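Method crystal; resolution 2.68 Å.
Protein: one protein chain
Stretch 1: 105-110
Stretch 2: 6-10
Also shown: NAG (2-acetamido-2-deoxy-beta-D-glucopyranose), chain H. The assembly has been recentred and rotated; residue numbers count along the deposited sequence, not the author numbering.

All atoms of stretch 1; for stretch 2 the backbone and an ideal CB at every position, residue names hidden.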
# COMPACT_ATOMS: atom_id res chain seq x y z
N CYS C 105 -8.02 16.17 13.23
CA CYS C 105 -9.41 15.72 13.42
C CYS C 105 -9.99 15.32 12.05
O CYS C 105 -9.43 15.70 11.02
CB CYS C 105 -10.31 16.72 14.14
SG CYS C 105 -9.61 18.37 14.43
N HIS C 106 -11.09 14.56 12.03
CA HIS C 106 -11.72 14.16 10.75
C HIS C 106 -13.24 14.35 10.79
O HIS C 106 -13.89 13.88 11.72
CB HIS C 106 -11.35 12.72 10.41
CG HIS C 106 -11.76 12.30 9.02
ND1 HIS C 106 -13.06 12.09 8.66
CD2 HIS C 106 -11.00 12.03 7.93
CE1 HIS C 106 -13.10 11.72 7.38
NE2 HIS C 106 -11.87 11.68 6.93
N ASP C 107 -13.81 15.00 9.77
CA ASP C 107 -15.22 15.41 9.83
C ASP C 107 -16.15 14.48 9.06
O ASP C 107 -17.36 14.70 9.04
CB ASP C 107 -15.41 16.85 9.33
CG ASP C 107 -14.93 17.04 7.89
OD1 ASP C 107 -14.63 16.02 7.21
OD2 ASP C 107 -14.86 18.21 7.45
N GLY C 108 -15.60 13.45 8.44
CA GLY C 108 -16.39 12.53 7.63
C GLY C 108 -15.99 12.64 6.18
O GLY C 108 -16.10 11.68 5.40
N PHE C 109 -15.49 13.82 5.81
CA PHE C 109 -15.02 14.09 4.46
C PHE C 109 -13.50 14.00 4.39
O PHE C 109 -12.96 13.12 3.72
CB PHE C 109 -15.52 15.46 3.99
CG PHE C 109 -16.97 15.69 4.29
CD1 PHE C 109 -17.94 14.87 3.72
CD2 PHE C 109 -17.36 16.70 5.16
CE1 PHE C 109 -19.29 15.06 4.01
CE2 PHE C 109 -18.69 16.89 5.46
CZ PHE C 109 -19.66 16.07 4.88
N GLN C 110 -12.82 14.90 5.09
CA GLN C 110 -11.37 14.89 5.08
C GLN C 110 -10.69 15.08 6.45
O GLN C 110 -11.33 15.52 7.44
CB GLN C 110 -10.85 15.93 4.09
CG GLN C 110 -10.04 15.34 2.96
CD GLN C 110 -10.88 14.97 1.78
OE1 GLN C 110 -11.98 15.50 1.59
NE2 GLN C 110 -10.39 14.04 0.97
N UNK C 6 -20.02 8.90 2.38
CA UNK C 6 -19.93 10.33 1.94
C UNK C 6 -20.77 11.20 2.90
O UNK C 6 -21.61 12.01 2.37
CB UNK C 6 -20.42 10.50 0.50
N UNK C 7 -20.60 11.04 4.22
CA UNK C 7 -21.48 11.69 5.19
C UNK C 7 -20.72 12.25 6.40
O UNK C 7 -19.69 11.69 6.80
CB UNK C 7 -22.54 10.70 5.67
N UNK C 8 -21.22 13.36 6.99
CA UNK C 8 -20.55 13.96 8.15
C UNK C 8 -20.41 12.99 9.33
O UNK C 8 -21.34 12.23 9.64
CB UNK C 8 -21.32 15.20 8.60
N UNK C 9 -19.23 12.97 9.89
CA UNK C 9 -18.99 12.19 11.10
C UNK C 9 -19.85 12.70 12.26
O UNK C 9 -19.87 13.90 12.58
CB UNK C 9 -17.51 12.24 11.48
N UNK C 10 -20.56 11.77 12.88
CA UNK C 10 -21.42 12.09 14.02
C UNK C 10 -21.21 11.11 15.17
O UNK C 10 -21.29 9.88 15.00
CB UNK C 10 -22.89 12.09 13.59
C1 NAG H . -21.71 18.96 0.14
C2 NAG H . -22.64 17.77 -0.13
C3 NAG H . -23.35 17.95 -1.46
C4 NAG H . -23.95 19.35 -1.61
C5 NAG H . -22.94 20.43 -1.23
C6 NAG H . -23.54 21.83 -1.28
C7 NAG H . -22.12 15.61 0.89
C8 NAG H . -21.51 14.26 0.70
N2 NAG H . -21.90 16.51 -0.08
O3 NAG H . -24.39 17.00 -1.55
O4 NAG H . -24.37 19.53 -2.94
O5 NAG H . -22.44 20.17 0.07
O6 NAG H . -24.74 21.90 -0.54
O7 NAG H . -22.80 15.86 1.89

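Stretch 1 leaves its strand after His106 and turns through Asp107 and Gly108. The turn is held from within by Asp107 OD1, which accepts from Phe109 N at 2.7 Å and from Gln110 N at 3.0 Å. With that carboxylate oxygen engaged, what the turn presents to stretch 2 is mainly backbone, namely Asp107 O and the bare CA of Gly108, flanked by the ring of Phe109.

Position 6 points its CA-to-CB bond away, and nothing of stretch 1 lies within 5.5 Å of the ideal CB. Stretch 1 therefore sets almost no condition here, and small, polar or charged residues would all serve. The deposited residue is Ala6, whose contribution is its backbone: Ala6 O sits 4.2 Å from Phe109 CE1, at the edge of the ring and near its plane.

Position 7 also turns its CB away, in an extended backbone, so most side chains would fit. Its carbonyl matters more, since it faces the glycine of the turn. The residue is Thr7, and its O takes a CA-H...O contact from Gly108 CA at 3.5 Å. A CB on Gly108 would come within 2.3 Å of Thr7 O, so this close passage of backbones needs a glycine, as do the backbone angles of Gly108 themselves.

Position 8 has phi -57° and psi 134°, values open to proline. Its CB points away overall, yet the ideal CB is 4.2 Å from Phe109 CZ, and stretch 1 asks for no hydrogen bond from its nitrogen. A compact apolar residue would suit the side of the ring, with proline a natural candidate among several. It is Pro8, with CG 3.5 Å from Phe109 CZ in an oblique apolar contact, while Pro8 CA lies 3.4 Å from Asp107 O in a CA-H...O contact.

Position 9 points its CB toward stretch 1, with the ideal CB 3.5 Å from Asp107 O and 4.0 Å from His106 O. Its nitrogen is placed to donate to Asp107 O, which excludes proline if that bond is to form. Beyond the CB, an aliphatic chain such as leucine, isoleucine or methionine could extend past the carbonyls. The residue is Leu9: its N donates to Asp107 O at 2.7 Å and 165°, the one hydrogen bond between the stretches, and its CD1 reaches to 3.8 Å from His106 O.

Position 10 points away with no neighbour from stretch 1, leaving the choice wide; the extended backbone suits beta-branched residues among others. It is Val10, which makes no contact here.

Stretch 2, residues 6-10: ATPLV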
# COMPACT_ATOMS: atom_id res chain seq x y z
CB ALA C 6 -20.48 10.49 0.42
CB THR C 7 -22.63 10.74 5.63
OG1 THR C 7 -23.86 11.18 5.05
CG2 THR C 7 -22.78 10.66 7.17
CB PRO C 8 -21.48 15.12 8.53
CG PRO C 8 -22.17 15.47 7.28
CD PRO C 8 -22.39 14.15 6.57
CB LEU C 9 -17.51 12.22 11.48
CG LEU C 9 -17.05 11.28 12.61
CD1 LEU C 9 -15.74 10.62 12.26
CD2 LEU C 9 -16.94 12.01 13.95
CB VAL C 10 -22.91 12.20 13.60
CG1 VAL C 10 -23.28 11.04 12.69
CG2 VAL C 10 -23.81 12.26 14.82
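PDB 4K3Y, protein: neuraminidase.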